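Local coordinates for molybdopterin-guanine dinucleotide biosynthesis protein B (mobB) (Archaeoglobus fulgidus, PDB 2F1R), which probably binds GTP and takes part in the biosynthesis of the molybdopterin-guanine dinucleotide cofactor, at the interface of chains A and B. Residues are numbered along the deposited sequence; one frame, centred on the assembly and turned at random. Chains: chain A/B, molybdopterin-guanine dinucleotide biosynthesis protein B (mobB).

The interface of chains A and B. Residues chain A 59-61; chain B 20, 23-24, 27, 33.
The C-terminal end of helix 52-59 of chain A and the turn that follows it, A:Ser59 to A:Ala61, lie against helix 14-28 of chain B and the start of its strand 33-38. A:Ser59 sits on the helix between B:Thr20 and B:Met23: its CB faces the main-chain carbonyl of B:Thr20, O at 3.6 Å, while its hydroxyl OG rests against CB of B:Met23 at 3.5 Å. With CG anti to the backbone N (chi1 -166°) and the chain folded over at its next two torsions, B:Met23 runs alongside the turn, bringing its terminal methyl CE to within 3.8 Å of CB of A:Ala61. The bend also places its thioether SD beside CB of A:Ala61. B:Arg27, one helical turn further on, meets A:Gly60 through its aliphatic stem, its CD packing 4.1 Å from CA of A:Gly60. A water links the chains, lying 2.8 Å from the carbonyl O of A:Gly60 and 3.1 Å from the backbone N of B:Val33. It also contacts O of B:Val33 at 3.0 Å and sits over one face of the B:Arg27 guanidinium, towards the rim. With an alanine at B:Arg27, the water is likely to lose the guanidinium face beside it and CA of A:Gly60 its packing partner. Repeated by two-fold symmetry, this mainly packed, water-bridged patch fits the turn of one chain against the helix of the other in the deposited pair, and may contribute to a dimer if that pair is the biological one.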
# COMPACT_ATOMS: atom_id res chain seq x y z
N SER A 59 6.37 -10.23 12.11
CA SER A 59 6.67 -11.65 12.07
C SER A 59 7.31 -12.02 10.73
O SER A 59 7.87 -13.11 10.57
CB SER A 59 5.38 -12.46 12.33
OG SER A 59 4.50 -12.44 11.19
N GLY A 60 7.29 -11.11 9.78
CA GLY A 60 7.97 -11.41 8.53
C GLY A 60 7.11 -11.49 7.29
O GLY A 60 7.62 -11.85 6.22
N ALA A 61 5.82 -11.17 7.41
CA ALA A 61 4.91 -11.10 6.25
C ALA A 61 4.74 -9.66 5.77
O ALA A 61 4.68 -8.74 6.60
CB ALA A 61 3.50 -11.71 6.56
N THR B 20 1.45 -15.57 12.96
CA THR B 20 2.68 -14.89 13.34
C THR B 20 3.66 -15.93 13.86
O THR B 20 4.87 -15.85 13.56
CB THR B 20 2.47 -13.73 14.36
OG1 THR B 20 1.71 -14.19 15.48
CG2 THR B 20 1.69 -12.57 13.68
N MET B 23 5.15 -17.89 10.91
CA MET B 23 5.83 -17.07 9.91
C MET B 23 7.33 -17.24 9.80
O MET B 23 7.84 -17.40 8.68
CB MET B 23 5.42 -15.59 9.98
CG MET B 23 5.84 -14.74 8.71
SD MET B 23 4.96 -15.28 7.22
CE MET B 23 3.31 -15.28 7.89
N PRO B 24 8.05 -17.24 10.95
CA PRO B 24 9.52 -17.52 10.92
C PRO B 24 9.87 -18.84 10.26
O PRO B 24 10.84 -18.92 9.51
CB PRO B 24 9.92 -17.58 12.41
CG PRO B 24 8.81 -16.86 13.16
CD PRO B 24 7.56 -16.93 12.31
N ARG B 27 9.27 -18.52 6.39
CA ARG B 27 10.28 -17.63 5.78
C ARG B 27 11.67 -18.26 5.78
O ARG B 27 12.41 -18.12 4.83
CB ARG B 27 10.31 -16.28 6.49
CG ARG B 27 8.97 -15.58 6.55
CD ARG B 27 8.93 -14.27 5.83
NE ARG B 27 9.53 -14.36 4.50
CZ ARG B 27 10.55 -13.60 4.09
NH1 ARG B 27 11.07 -12.66 4.90
NH2 ARG B 27 11.05 -13.79 2.87
N VAL B 33 6.14 -14.18 1.64
CA VAL B 33 4.77 -14.38 2.09
C VAL B 33 4.08 -13.05 2.26
O VAL B 33 4.65 -12.12 2.79
CB VAL B 33 4.73 -15.15 3.44
CG1 VAL B 33 3.26 -15.50 3.88
CG2 VAL B 33 5.58 -16.42 3.35
O HOH W 1 7.58 -12.18 3.44